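Local coordinates for protein hydrolase (Burkholderia cenocepacia, PDB 4QKU) that probably hydrolyses fumarylacetoacetate to fumarate and acetoacetate, the last step of phenylalanine and tyrosine breakdown, as a metal-dependent enzyme of the FAH family, at residues R23-E28 / V58-Q63; L223-I228 / M251-D256; S258-Q263 / N274-A279. All blocks are in the same frame, centred on the assembly; numbering follows the deposited sequence.

How the interactions relate
The three interactions follow one another along the chain, each closing before the next opens. Interaction 1 lies in the N-terminal part, where the segment 23-28 packs on the end of strand 55-60; its centre is about 24 Å from that of interaction 2 and about 39 Å from that of interaction 3, touching neither. Interactions 2 and 3 have centres about 17 Å apart and share strand 248-259. They meet in a salt bridge, Asp-256 OD2 to Lys-276 NZ at 3.1 Å, and both bind the same sodium ion. Together they supply residues of this sodium site and of the predicted metal sites, whereas interaction 1 belongs to the N-terminal domain.

Interaction 1. Residues R23-E28 / V58-Q63; sequences RKSWIE and VALGDQ
Ile-27 lays its CD1 methyl against one methyl of Leu-60, CD2, at 3.7 Å, the closest apolar approach between 23-28 and 58-63. The two side chains cross obliquely. The second branch of Ile-27, CG2, stands anti to the backbone N and faces the turn that follows Leu-60: it lies 4.4 Å from Gly-61 CA and 4.2 Å from Gln-63 CG. Ile-27 therefore covers the strand end with one branch and the turn with the other. Leu-60 CG is anti to its own backbone N (chi1 -172°), and its CD2 also comes within 3.9 Å of Ser-25 OG.

The receiving surface is a type II' beta turn from Leu-60 to Gln-63, closed by reciprocal backbone bonds between these two residues. It forms the hairpin between strands 55-60 and 63-66 of the N-terminal antiparallel sheet. Gly-61 has a positive phi (55°), which favours glycine, and lacking a CB it lets Ile-27 CG2 come close. At the last position of the turn, the side-chain amide of Gln-63 folds back and gives NE2 to Asp-62 OD1 at 2.9 Å; the acceptor lies in the amide plane, while the donor approaches from above the carboxylate plane.

On the other side, Ser-25 OG accepts from Ile-27 N in an ST turn, a fairly straight bond (158°) that helps to fix the backbone just before Ile-27. The same hydroxyl is hydrogen-bonded to Phe-112 O. Phe-112 and Leu-130 of strand 130-132 also pack on Ile-27.

No hydrogen bond or salt bridge joins the two segments directly: with 193 Å² buried in total, their contact depends on the fit of apolar groups, while the polar bonds shape each segment separately or tie it to its surroundings.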
ATOM      1  N   ARG B  23     -18.100  -6.295  36.372  1.00 26.25           N
ATOM      2  CA  ARG B  23     -16.698  -6.386  36.710  1.00 25.35           C
ATOM      3  C   ARG B  23     -16.097  -4.982  36.876  1.00 23.66           C
ATOM      4  O   ARG B  23     -16.453  -4.030  36.164  1.00 22.81           O
ATOM      5  CB  ARG B  23     -15.948  -7.217  35.651  1.00 24.98           C
ATOM      6  CG  ARG B  23     -14.601  -7.705  36.123  1.00 25.29           C
ATOM      7  CD  ARG B  23     -14.058  -8.808  35.242  1.00 25.45           C
ATOM      8  NE  ARG B  23     -14.692 -10.097  35.502  1.00 26.59           N
ATOM      9  CZ  ARG B  23     -14.279 -11.259  34.994  1.00 27.67           C
ATOM     10  NH1 ARG B  23     -13.216 -11.327  34.179  1.00 28.16           N
ATOM     11  NH2 ARG B  23     -14.934 -12.374  35.272  1.00 28.18           N
ATOM     12  N   LYS B  24     -15.175  -4.866  37.829  1.00 22.87           N
ATOM     13  CA  LYS B  24     -14.511  -3.589  38.150  1.00 21.77           C
ATOM     14  C   LYS B  24     -13.051  -3.847  38.475  1.00 21.30           C
ATOM     15  O   LYS B  24     -12.684  -4.968  38.850  1.00 21.22           O
ATOM     16  CB  LYS B  24     -15.186  -2.919  39.370  1.00 21.97           C
ATOM     17  CG  LYS B  24     -16.667  -2.618  39.216  1.00 21.88           C
ATOM     18  CD  LYS B  24     -16.920  -1.529  38.179  1.00 21.49           C
ATOM     19  CE  LYS B  24     -18.275  -1.708  37.529  1.00 21.47           C
ATOM     20  NZ  LYS B  24     -18.484  -0.738  36.433  1.00 20.96           N
ATOM     21  N   SER B  25     -12.243  -2.784  38.403  1.00 20.91           N
ATOM     22  CA  SER B  25     -10.826  -2.854  38.730  1.00 20.49           C
ATOM     23  C   SER B  25     -10.431  -2.149  40.036  1.00 20.52           C
ATOM     24  O   SER B  25     -11.105  -1.218  40.502  1.00 20.16           O
ATOM     25  CB  SER B  25     -10.027  -2.268  37.584  1.00 20.27           C
ATOM     26  OG  SER B  25      -8.650  -2.574  37.726  1.00 21.03           O
ATOM     27  N   TRP B  26      -9.325  -2.615  40.619  1.00 20.29           N
ATOM     28  CA  TRP B  26      -8.684  -1.916  41.747  1.00 20.65           C
ATOM     29  C   TRP B  26      -7.872  -0.678  41.251  1.00 20.62           C
ATOM     30  O   TRP B  26      -7.426   0.159  42.053  1.00 20.88           O
ATOM     31  CB  TRP B  26      -7.799  -2.855  42.574  1.00 20.51           C
ATOM     32  CG  TRP B  26      -6.870  -3.728  41.782  1.00 19.81           C
ATOM     33  CD1 TRP B  26      -7.059  -5.037  41.445  1.00 19.57           C
ATOM     34  CD2 TRP B  26      -5.606  -3.366  41.244  1.00 19.16           C
ATOM     35  NE1 TRP B  26      -5.991  -5.512  40.732  1.00 19.02           N
ATOM     36  CE2 TRP B  26      -5.082  -4.502  40.592  1.00 18.74           C
ATOM     37  CE3 TRP B  26      -4.854  -2.196  41.259  1.00 19.04           C
ATOM     38  CZ2 TRP B  26      -3.849  -4.499  39.967  1.00 18.39           C
ATOM     39  CZ3 TRP B  26      -3.606  -2.201  40.619  1.00 18.60           C
ATOM     40  CH2 TRP B  26      -3.129  -3.339  39.989  1.00 18.20           C
ATOM     41  N   ILE B  27      -7.722  -0.557  39.940  1.00 20.09           N
ATOM     42  CA  ILE B  27      -7.375   0.718  39.335  1.00 20.32           C
ATOM     43  C   ILE B  27      -8.664   1.499  39.217  1.00 20.74           C
ATOM     44  O   ILE B  27      -9.443   1.316  38.266  1.00 20.38           O
ATOM     45  CB  ILE B  27      -6.692   0.517  37.969  1.00 20.08           C
ATOM     46  CG1 ILE B  27      -5.328  -0.109  38.222  1.00 20.44           C
ATOM     47  CG2 ILE B  27      -6.528   1.830  37.228  1.00 19.66           C
ATOM     48  CD1 ILE B  27      -4.754  -0.784  37.018  1.00 20.41           C
ATOM     49  N   GLU B  28      -8.865   2.381  40.194  1.00 21.51           N
ATOM     50  CA  GLU B  28     -10.142   3.041  40.409  1.00 22.21           C
ATOM     51  C   GLU B  28     -10.594   3.944  39.261  1.00 21.54           C
ATOM     52  O   GLU B  28     -11.782   4.081  39.010  1.00 20.99           O
ATOM     53  CB  GLU B  28     -10.115   3.856  41.723  1.00 23.67           C
ATOM     54  CG  GLU B  28     -11.507   4.276  42.220  1.00 24.71           C
ATOM     55  CD  GLU B  28     -12.445   3.091  42.472  1.00 25.44           C
ATOM     56  OE1 GLU B  28     -12.025   2.103  43.166  1.00 27.17           O
ATOM     57  OE2 GLU B  28     -13.611   3.146  42.004  1.00 25.60           O
ATOM     58  N   VAL B  58      -1.439  -2.018  27.332  1.00 15.22           N
ATOM     59  CA  VAL B  58      -2.916  -2.100  27.381  1.00 14.64           C
ATOM     60  C   VAL B  58      -3.423  -0.999  28.319  1.00 14.85           C
ATOM     61  O   VAL B  58      -2.906  -0.822  29.430  1.00 14.58           O
ATOM     62  CB  VAL B  58      -3.392  -3.465  27.862  1.00 14.88           C
ATOM     63  CG1 VAL B  58      -4.889  -3.455  28.197  1.00 15.22           C
ATOM     64  CG2 VAL B  58      -3.110  -4.528  26.823  1.00 14.76           C
ATOM     65  N   ALA B  59      -4.389  -0.226  27.831  1.00 14.52           N
ATOM     66  CA  ALA B  59      -4.935   0.888  28.570  1.00 14.74           C
ATOM     67  C   ALA B  59      -5.907   0.369  29.595  1.00 15.20           C
ATOM     68  O   ALA B  59      -6.692  -0.532  29.312  1.00 15.52           O
ATOM     69  CB  ALA B  59      -5.665   1.839  27.631  1.00 14.51           C
ATOM     70  N   LEU B  60      -5.861   0.949  30.785  1.00 15.75           N
ATOM     71  CA  LEU B  60      -6.818   0.647  31.833  1.00 16.21           C
ATOM     72  C   LEU B  60      -6.887   1.883  32.731  1.00 17.13           C
ATOM     73  O   LEU B  60      -5.871   2.308  33.295  1.00 16.90           O
ATOM     74  CB  LEU B  60      -6.361  -0.592  32.623  1.00 16.15           C
ATOM     75  CG  LEU B  60      -7.345  -1.147  33.642  1.00 16.23           C
ATOM     76  CD1 LEU B  60      -8.692  -1.488  33.024  1.00 16.18           C
ATOM     77  CD2 LEU B  60      -6.778  -2.370  34.333  1.00 16.38           C
ATOM     78  N   GLY B  61      -8.088   2.443  32.884  1.00 18.18           N
ATOM     79  CA  GLY B  61      -8.252   3.698  33.615  1.00 18.75           C
ATOM     80  C   GLY B  61      -7.337   4.733  32.983  1.00 18.89           C
ATOM     81  O   GLY B  61      -7.306   4.876  31.761  1.00 18.32           O
ATOM     82  N   ASP B  62      -6.574   5.433  33.811  1.00 19.89           N
ATOM     83  CA  ASP B  62      -5.656   6.468  33.333  1.00 20.44           C
ATOM     84  C   ASP B  62      -4.228   5.927  33.243  1.00 20.37           C
ATOM     85  O   ASP B  62      -3.284   6.696  33.148  1.00 20.89           O
ATOM     86  CB  ASP B  62      -5.730   7.723  34.241  1.00 21.28           C
ATOM     87  CG  ASP B  62      -5.178   7.488  35.655  1.00 22.51           C
ATOM     88  OD1 ASP B  62      -4.674   6.386  35.969  1.00 23.10           O
ATOM     89  OD2 ASP B  62      -5.233   8.430  36.481  1.00 24.03           O
ATOM     90  N   GLN B  63      -4.091   4.602  33.311  1.00 20.07           N
ATOM     91  CA  GLN B  63      -2.809   3.916  33.333  1.00 19.72           C
ATOM     92  C   GLN B  63      -2.606   3.105  32.058  1.00 18.65           C
ATOM     93  O   GLN B  63      -3.532   2.935  31.265  1.00 18.02           O
ATOM     94  CB  GLN B  63      -2.779   2.916  34.498  1.00 20.44           C
ATOM     95  CG  GLN B  63      -2.919   3.507  35.873  1.00 21.20           C
ATOM     96  CD  GLN B  63      -1.714   4.349  36.231  1.00 21.83           C
ATOM     97  OE1 GLN B  63      -0.590   3.853  36.303  1.00 21.43           O
ATOM     98  NE2 GLN B  63      -1.949   5.640  36.481  1.00 22.36           N
TER

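Interaction 2. Residues L223-I228 / M251-D256; sequences LETGFI and MVLLND. With NA (sodium ion), chain H.
Strands 223-228 and 251-255 run antiparallel, the axes of these short segments 141° apart in direction and 4.2 Å apart at closest approach, with Glu-224/Leu-254 and Gly-226/Val-252 as hydrogen-bonded pairs. The Gly-226 pair is the more regular, and both of its bonds are fairly straight. In the Glu-224 pair, Glu-224 N to Leu-254 O is weak, and Leu-254 N meets Glu-224 O from above the carbonyl plane.

Glu-224 lies alongside Leu-254, pointing the same way, and OE1 rests 3.7 Å from the methyl CD2. Its other oxygen, OE2, is 3.2 Å from Asp-256 CB and 3.7 Å from Asp-256 OD2, with the carboxylate planes nearly perpendicular (82°); OD2 is also salt-bridged to Lys-276. The paired acids are consistent with the Ca(2+) site predicted there. The sodium ion lies apart from Glu-224, bound by Asp-256 OD1 at 2.4 Å, with Trp-257, Lys-276, Ala-279 and Thr-280 completing its site; Glu-224 OE1 is hydrogen-bonded to Gly-372 N.

Towards the other end, Met-251 bends at chi3 (55°), which carries its methyl CE over Thr-225, 3.4 Å from OG1. Its CG lies 4.2 Å from Phe-227 CB, a looser apolar contact within the non-hydrogen-bonded pair Phe-227/Met-251.

Both strands are interior to a mixed sheet: 219-229 is flanked by 368-370, and 248-259 by 280-288. Val-252 and Leu-254 pack against 280-288, whereas Leu-223, Met-251 and Leu-253 meet strand 317-327 of another sheet.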
ATOM      1  N   LEU B 223     -14.355  11.485   8.815  1.00 14.37           N
ATOM      2  CA  LEU B 223     -14.668  10.582   9.923  1.00 13.62           C
ATOM      3  C   LEU B 223     -14.888   9.122   9.459  1.00 12.79           C
ATOM      4  O   LEU B 223     -15.773   8.844   8.672  1.00 12.24           O
ATOM      5  CB  LEU B 223     -15.912  11.057  10.675  1.00 13.75           C
ATOM      6  CG  LEU B 223     -16.521  10.099  11.706  1.00 13.63           C
ATOM      7  CD1 LEU B 223     -15.561   9.784  12.844  1.00 13.41           C
ATOM      8  CD2 LEU B 223     -17.792  10.731  12.240  1.00 14.21           C
ATOM      9  N   GLU B 224     -14.056   8.225   9.965  1.00 12.43           N
ATOM     10  CA  GLU B 224     -14.087   6.829   9.600  1.00 12.76           C
ATOM     11  C   GLU B 224     -13.617   6.013  10.774  1.00 12.59           C
ATOM     12  O   GLU B 224     -13.060   6.555  11.741  1.00 12.34           O
ATOM     13  CB  GLU B 224     -13.114   6.508   8.420  1.00 13.03           C
ATOM     14  CG  GLU B 224     -13.178   7.425   7.206  1.00 13.58           C
ATOM     15  CD  GLU B 224     -12.435   6.866   6.006  1.00 14.42           C
ATOM     16  OE1 GLU B 224     -12.218   5.629   5.944  1.00 14.58           O
ATOM     17  OE2 GLU B 224     -12.099   7.653   5.082  1.00 15.40           O
ATOM     18  N   THR B 225     -13.850   4.715  10.675  1.00 12.47           N
ATOM     19  CA  THR B 225     -13.143   3.745  11.482  1.00 13.12           C
ATOM     20  C   THR B 225     -12.376   2.813  10.552  1.00 13.51           C
ATOM     21  O   THR B 225     -12.668   2.686   9.358  1.00 13.17           O
ATOM     22  CB  THR B 225     -14.097   2.822  12.282  1.00 13.55           C
ATOM     23  OG1 THR B 225     -14.853   2.030  11.367  1.00 13.82           O
ATOM     24  CG2 THR B 225     -15.060   3.610  13.195  1.00 13.74           C
ATOM     25  N   GLY B 226     -11.373   2.164  11.105  1.00 14.19           N
ATOM     26  CA  GLY B 226     -10.608   1.224  10.329  1.00 14.30           C
ATOM     27  C   GLY B 226     -10.397   0.005  11.156  1.00 14.48           C
ATOM     28  O   GLY B 226     -10.264   0.098  12.369  1.00 14.38           O
ATOM     29  N   PHE B 227     -10.390  -1.155  10.516  1.00 14.77           N
ATOM     30  CA  PHE B 227     -10.093  -2.352  11.266  1.00 15.08           C
ATOM     31  C   PHE B 227      -8.692  -2.881  10.923  1.00 14.85           C
ATOM     32  O   PHE B 227      -8.167  -2.636   9.844  1.00 15.23           O
ATOM     33  CB  PHE B 227     -11.221  -3.404  11.168  1.00 15.54           C
ATOM     34  CG  PHE B 227     -11.500  -3.923   9.780  1.00 15.75           C
ATOM     35  CD1 PHE B 227     -10.783  -4.992   9.275  1.00 16.15           C
ATOM     36  CD2 PHE B 227     -12.536  -3.385   9.012  1.00 15.90           C
ATOM     37  CE1 PHE B 227     -11.054  -5.504   8.015  1.00 16.59           C
ATOM     38  CE2 PHE B 227     -12.820  -3.886   7.754  1.00 16.46           C
ATOM     39  CZ  PHE B 227     -12.070  -4.948   7.248  1.00 16.69           C
ATOM     40  N   ILE B 228      -8.104  -3.570  11.892  1.00 14.26           N
ATOM     41  CA  ILE B 228      -6.802  -4.147  11.776  1.00 13.84           C
ATOM     42  C   ILE B 228      -6.966  -5.641  11.554  1.00 14.16           C
ATOM     43  O   ILE B 228      -7.609  -6.345  12.328  1.00 14.46           O
ATOM     44  CB  ILE B 228      -6.021  -3.940  13.076  1.00 13.83           C
ATOM     45  CG1 ILE B 228      -5.988  -2.448  13.480  1.00 13.55           C
ATOM     46  CG2 ILE B 228      -4.622  -4.519  12.978  1.00 13.77           C
ATOM     47  CD1 ILE B 228      -5.491  -1.503  12.419  1.00 13.29           C
ATOM     48  N   MET B 251     -10.353  -2.561  16.041  1.00 17.36           N
ATOM     49  CA  MET B 251     -10.743  -1.343  15.348  1.00 17.87           C
ATOM     50  C   MET B 251     -10.057  -0.127  15.959  1.00 17.10           C
ATOM     51  O   MET B 251      -9.626  -0.149  17.111  1.00 17.65           O
ATOM     52  CB  MET B 251     -12.249  -1.126  15.440  1.00 19.27           C
ATOM     53  CG  MET B 251     -13.105  -2.101  14.654  1.00 20.75           C
ATOM     54  SD  MET B 251     -14.888  -1.698  14.669  1.00 22.42           S
ATOM     55  CE  MET B 251     -14.865  -0.016  14.064  1.00 21.44           C
ATOM     56  N   VAL B 252      -9.967   0.921  15.156  1.00 15.66           N
ATOM     57  CA  VAL B 252      -9.447   2.208  15.567  1.00 14.96           C
ATOM     58  C   VAL B 252     -10.269   3.291  14.887  1.00 14.54           C
ATOM     59  O   VAL B 252     -11.031   3.012  13.942  1.00 13.83           O
ATOM     60  CB  VAL B 252      -7.962   2.401  15.150  1.00 15.22           C
ATOM     61  CG1 VAL B 252      -7.039   1.440  15.899  1.00 15.55           C
ATOM     62  CG2 VAL B 252      -7.772   2.265  13.648  1.00 14.62           C
ATOM     63  N   LEU B 253     -10.070   4.532  15.317  1.00 14.04           N
ATOM     64  CA  LEU B 253     -10.672   5.664  14.632  1.00 14.18           C
ATOM     65  C   LEU B 253      -9.704   6.099  13.565  1.00 14.61           C
ATOM     66  O   LEU B 253      -8.481   5.944  13.712  1.00 14.84           O
ATOM     67  CB  LEU B 253     -10.922   6.817  15.592  1.00 14.31           C
ATOM     68  CG  LEU B 253     -11.769   6.466  16.811  1.00 14.17           C
ATOM     69  CD1 LEU B 253     -11.806   7.632  17.777  1.00 14.42           C
ATOM     70  CD2 LEU B 253     -13.164   6.105  16.389  1.00 14.23           C
ATOM     71  N   LEU B 254     -10.242   6.674  12.495  1.00 14.92           N
ATOM     72  CA  LEU B 254      -9.451   6.967  11.306  1.00 14.43           C
ATOM     73  C   LEU B 254      -9.907   8.281  10.672  1.00 14.09           C
ATOM     74  O   LEU B 254     -11.051   8.413  10.286  1.00 13.56           O
ATOM     75  CB  LEU B 254      -9.569   5.810  10.317  1.00 14.52           C
ATOM     76  CG  LEU B 254      -8.675   5.808   9.050  1.00 14.93           C
ATOM     77  CD1 LEU B 254      -8.495   4.391   8.540  1.00 14.82           C
ATOM     78  CD2 LEU B 254      -9.254   6.647   7.923  1.00 15.37           C
ATOM     79  N   ASN B 255      -8.986   9.246  10.604  1.00 14.08           N
ATOM     80  CA  ASN B 255      -9.231  10.492   9.962  1.00 14.18           C
ATOM     81  C   ASN B 255      -8.504  10.463   8.647  1.00 14.49           C
ATOM     82  O   ASN B 255      -7.281  10.540   8.601  1.00 13.80           O
ATOM     83  CB  ASN B 255      -8.740  11.659  10.814  1.00 14.17           C
ATOM     84  CG  ASN B 255      -9.156  13.005  10.240  1.00 14.25           C
ATOM     85  OD1 ASN B 255      -9.671  13.091   9.113  1.00 14.17           O
ATOM     86  ND2 ASN B 255      -8.938  14.064  11.011  1.00 14.33           N
ATOM     87  N   ASP B 256      -9.274  10.352   7.569  1.00 15.32           N
ATOM     88  CA  ASP B 256      -8.691  10.324   6.246  1.00 15.49           C
ATOM     89  C   ASP B 256      -8.655  11.729   5.709  1.00 15.85           C
ATOM     90  O   ASP B 256      -9.500  12.115   4.892  1.00 15.98           O
ATOM     91  CB  ASP B 256      -9.444   9.422   5.285  1.00 15.83           C
ATOM     92  CG  ASP B 256      -8.768   9.361   3.909  1.00 16.27           C
ATOM     93  OD1 ASP B 256      -7.555   9.668   3.822  1.00 16.89           O
ATOM     94  OD2 ASP B 256      -9.442   9.050   2.913  1.00 16.41           O
TER
HETATM   95 NA    NA H 501      -5.657  11.099   4.036  1.00 15.60          NA

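Interaction 3. Residues S258-Q263 / N274-A279; sequences SARDIQ and NSKGFA. With NA (sodium ion), chain H; SO4 (sulfate ion), chain J.
Sulfate O3 is gripped by three side chains: Arg-260 NH1 at 2.8 Å and, in longer bonds, Gln-263 NE2 and Lys-276 NZ. In the FAH-type domain, Arg-260 and Gln-263 stand where strand 248-259 passes into helix 260-266, and Lys-276 on the short, weakly bonded helix beside it. Gln-263 CG is anti to the backbone N (chi1 -175°) and the chain runs on extended, bringing NE2 to O3. The sulfate, probably from the crystallisation liquor, is also hydrogen-bonded to His-156, the predicted proton acceptor, and Gln-263 is predicted to bind the substrate, so the anion probably marks the substrate pocket.

Arg-260 NH1 donates to Gln-263 OE1 at 3.0 Å, lying in the carbonyl plane on a lone pair, and OE1 is in turn within 1° of the guanidinium plane. Sulfate O3 also sits at the guanidinium edge, while Ser-258 CB lies over one face, toward its rim. Salt bridges to Asp-220 and Glu-222 further anchor this group, and Lys-276 NZ is also salt-bridged to Glu-222 and Asp-256. These acids should offset the like charges of Arg-260 and Lys-276, whose NH1 and NZ are 4.6 Å apart. Ser-258 OG, bonded to Asp-256 O, lies against Lys-276 CD.

The backbones are joined by Ala-259 N to Ser-275 O, 2.9 Å and nearly straight at 166°, with the donor in the carbonyl plane. Ala-259 is the N-cap residue of helix 260-266, so this bond helps to place the start of the helix. Next to this bond, Ser-275 CB presses on Gln-263 CB at 3.4 Å and also meets Ile-262 CG2. The second subunit reaches this region through His-355, whose O accepts from Asn-274 ND2. From the same segment, Lys-276 O and Ala-279 O bind the sodium ion, the latter at 2.3 Å.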
ATOM      1  N   SER B 258      -8.323  14.906   3.726  1.00 16.71           N
ATOM      2  CA  SER B 258      -8.566  15.043   2.290  1.00 17.01           C
ATOM      3  C   SER B 258      -8.405  16.491   1.828  1.00 17.68           C
ATOM      4  O   SER B 258      -8.898  17.407   2.489  1.00 18.11           O
ATOM      5  CB  SER B 258      -9.981  14.605   1.999  1.00 16.94           C
ATOM      6  OG  SER B 258     -10.217  13.292   2.469  1.00 17.11           O
ATOM      7  N   ALA B 259      -7.695  16.710   0.725  1.00 17.75           N
ATOM      8  CA  ALA B 259      -7.630  18.031   0.114  1.00 18.97           C
ATOM      9  C   ALA B 259      -8.598  18.087  -1.061  1.00 19.55           C
ATOM     10  O   ALA B 259      -8.297  17.564  -2.131  1.00 20.40           O
ATOM     11  CB  ALA B 259      -6.219  18.327  -0.344  1.00 19.28           C
ATOM     12  N   ARG B 260      -9.749  18.722  -0.869  1.00 19.89           N
ATOM     13  CA  ARG B 260     -10.858  18.589  -1.825  1.00 20.04           C
ATOM     14  C   ARG B 260     -10.625  19.263  -3.146  1.00 20.69           C
ATOM     15  O   ARG B 260     -11.102  18.767  -4.176  1.00 21.51           O
ATOM     16  CB  ARG B 260     -12.162  19.138  -1.262  1.00 20.12           C
ATOM     17  CG  ARG B 260     -12.544  18.574   0.088  1.00 19.75           C
ATOM     18  CD  ARG B 260     -12.611  17.081   0.043  1.00 19.39           C
ATOM     19  NE  ARG B 260     -13.349  16.496   1.156  1.00 19.21           N
ATOM     20  CZ  ARG B 260     -13.599  15.197   1.248  1.00 18.94           C
ATOM     21  NH1 ARG B 260     -13.148  14.389   0.312  1.00 18.42           N
ATOM     22  NH2 ARG B 260     -14.287  14.703   2.268  1.00 19.40           N
ATOM     23  N   ASP B 261      -9.871  20.352  -3.150  1.00 21.45           N
ATOM     24  CA  ASP B 261      -9.599  21.054  -4.412  1.00 22.57           C
ATOM     25  C   ASP B 261      -8.588  20.300  -5.272  1.00 22.70           C
ATOM     26  O   ASP B 261      -8.710  20.262  -6.505  1.00 23.36           O
ATOM     27  CB  ASP B 261      -9.187  22.526  -4.213  1.00 23.49           C
ATOM     28  CG  ASP B 261      -8.300  22.772  -2.996  1.00 24.23           C
ATOM     29  OD1 ASP B 261      -7.956  21.842  -2.223  1.00 24.24           O
ATOM     30  OD2 ASP B 261      -7.935  23.958  -2.810  1.00 25.84           O
ATOM     31  N   ILE B 262      -7.610  19.684  -4.611  1.00 22.54           N
ATOM     32  CA  ILE B 262      -6.626  18.832  -5.258  1.00 22.60           C
ATOM     33  C   ILE B 262      -7.304  17.593  -5.836  1.00 22.26           C
ATOM     34  O   ILE B 262      -7.005  17.161  -6.954  1.00 22.43           O
ATOM     35  CB  ILE B 262      -5.534  18.400  -4.251  1.00 23.51           C
ATOM     36  CG1 ILE B 262      -4.725  19.628  -3.768  1.00 24.69           C
ATOM     37  CG2 ILE B 262      -4.596  17.373  -4.884  1.00 24.30           C
ATOM     38  CD1 ILE B 262      -3.719  19.354  -2.656  1.00 24.85           C
ATOM     39  N   GLN B 263      -8.217  17.033  -5.050  1.00 21.62           N
ATOM     40  CA  GLN B 263      -8.924  15.812  -5.388  1.00 21.12           C
ATOM     41  C   GLN B 263      -9.778  15.944  -6.661  1.00 21.56           C
ATOM     42  O   GLN B 263      -9.595  15.169  -7.618  1.00 21.52           O
ATOM     43  CB  GLN B 263      -9.809  15.443  -4.219  1.00 20.29           C
ATOM     44  CG  GLN B 263     -10.546  14.119  -4.315  1.00 19.75           C
ATOM     45  CD  GLN B 263     -11.457  13.909  -3.117  1.00 19.23           C
ATOM     46  OE1 GLN B 263     -11.516  14.761  -2.222  1.00 19.41           O
ATOM     47  NE2 GLN B 263     -12.177  12.791  -3.092  1.00 18.41           N
ATOM     48  N   ASN B 274      -2.897  11.971  -4.517  1.00 24.33           N
ATOM     49  CA  ASN B 274      -2.228  12.970  -3.664  1.00 24.74           C
ATOM     50  C   ASN B 274      -3.171  13.610  -2.660  1.00 22.90           C
ATOM     51  O   ASN B 274      -2.786  13.888  -1.536  1.00 22.87           O
ATOM     52  CB  ASN B 274      -1.671  14.127  -4.488  1.00 26.36           C
ATOM     53  CG  ASN B 274      -0.402  13.780  -5.210  1.00 27.91           C
ATOM     54  OD1 ASN B 274       0.249  12.770  -4.914  1.00 30.27           O
ATOM     55  ND2 ASN B 274      -0.031  14.616  -6.174  1.00 28.05           N
ATOM     56  N   SER B 275      -4.408  13.824  -3.089  1.00 21.26           N
ATOM     57  CA  SER B 275      -5.410  14.481  -2.287  1.00 20.50           C
ATOM     58  C   SER B 275      -5.671  13.729  -0.981  1.00 19.73           C
ATOM     59  O   SER B 275      -6.192  14.333  -0.069  1.00 20.69           O
ATOM     60  CB  SER B 275      -6.729  14.620  -3.035  1.00 19.95           C
ATOM     61  OG  SER B 275      -7.304  13.347  -3.220  1.00 19.02           O
ATOM     62  N   LYS B 276      -5.330  12.444  -0.890  1.00 18.27           N
ATOM     63  CA  LYS B 276      -5.511  11.706   0.350  1.00 17.90           C
ATOM     64  C   LYS B 276      -4.224  11.148   0.951  1.00 16.55           C
ATOM     65  O   LYS B 276      -4.229  10.675   2.080  1.00 17.23           O
ATOM     66  CB  LYS B 276      -6.503  10.520   0.178  1.00 18.91           C
ATOM     67  CG  LYS B 276      -7.801  10.790  -0.590  1.00 19.61           C
ATOM     68  CD  LYS B 276      -8.796  11.639   0.174  1.00 20.68           C
ATOM     69  CE  LYS B 276     -10.226  11.388  -0.271  1.00 21.66           C
ATOM     70  NZ  LYS B 276     -10.913  10.371   0.583  1.00 22.78           N
ATOM     71  N   GLY B 277      -3.131  11.165   0.214  1.00 15.52           N
ATOM     72  CA  GLY B 277      -1.960  10.398   0.616  1.00 14.44           C
ATOM     73  C   GLY B 277      -1.027  11.168   1.488  1.00 13.86           C
ATOM     74  O   GLY B 277      -0.069  10.615   1.971  1.00 13.84           O
ATOM     75  N   PHE B 278      -1.294  12.455   1.660  1.00 13.53           N
ATOM     76  CA  PHE B 278      -0.401  13.330   2.401  1.00 13.57           C
ATOM     77  C   PHE B 278      -0.404  13.060   3.895  1.00 13.12           C
ATOM     78  O   PHE B 278       0.606  13.280   4.571  1.00 12.84           O
ATOM     79  CB  PHE B 278      -0.702  14.811   2.111  1.00 14.14           C
ATOM     80  CG  PHE B 278      -2.047  15.275   2.574  1.00 14.27           C
ATOM     81  CD1 PHE B 278      -2.218  15.749   3.874  1.00 14.59           C
ATOM     82  CD2 PHE B 278      -3.132  15.284   1.719  1.00 14.19           C
ATOM     83  CE1 PHE B 278      -3.455  16.197   4.305  1.00 14.44           C
ATOM     84  CE2 PHE B 278      -4.370  15.700   2.163  1.00 14.16           C
ATOM     85  CZ  PHE B 278      -4.520  16.187   3.439  1.00 14.28           C
ATOM     86  N   ALA B 279      -1.541  12.571   4.386  1.00 12.46           N
ATOM     87  CA  ALA B 279      -1.671  12.147   5.764  1.00 12.02           C
ATOM     88  C   ALA B 279      -3.015  11.463   6.051  1.00 11.53           C
ATOM     89  O   ALA B 279      -4.059  11.814   5.516  1.00 11.40           O
ATOM     90  CB  ALA B 279      -1.477  13.327   6.711  1.00 12.44           C
TER
HETATM   91 NA    NA H 501      -5.657  11.099   4.036  1.00 15.60          NA
HETATM   92  S   SO4 J 503     -14.755  10.961  -0.778  1.00 45.14           S
HETATM   93  O1  SO4 J 503     -14.459   9.791  -1.635  1.00 48.59           O
HETATM   94  O2  SO4 J 503     -15.303  10.481   0.504  1.00 45.83           O
HETATM   95  O3  SO4 J 503     -13.533  11.754  -0.497  1.00 44.85           O
HETATM   96  O4  SO4 J 503     -15.727  11.809  -1.505  1.00 49.01           O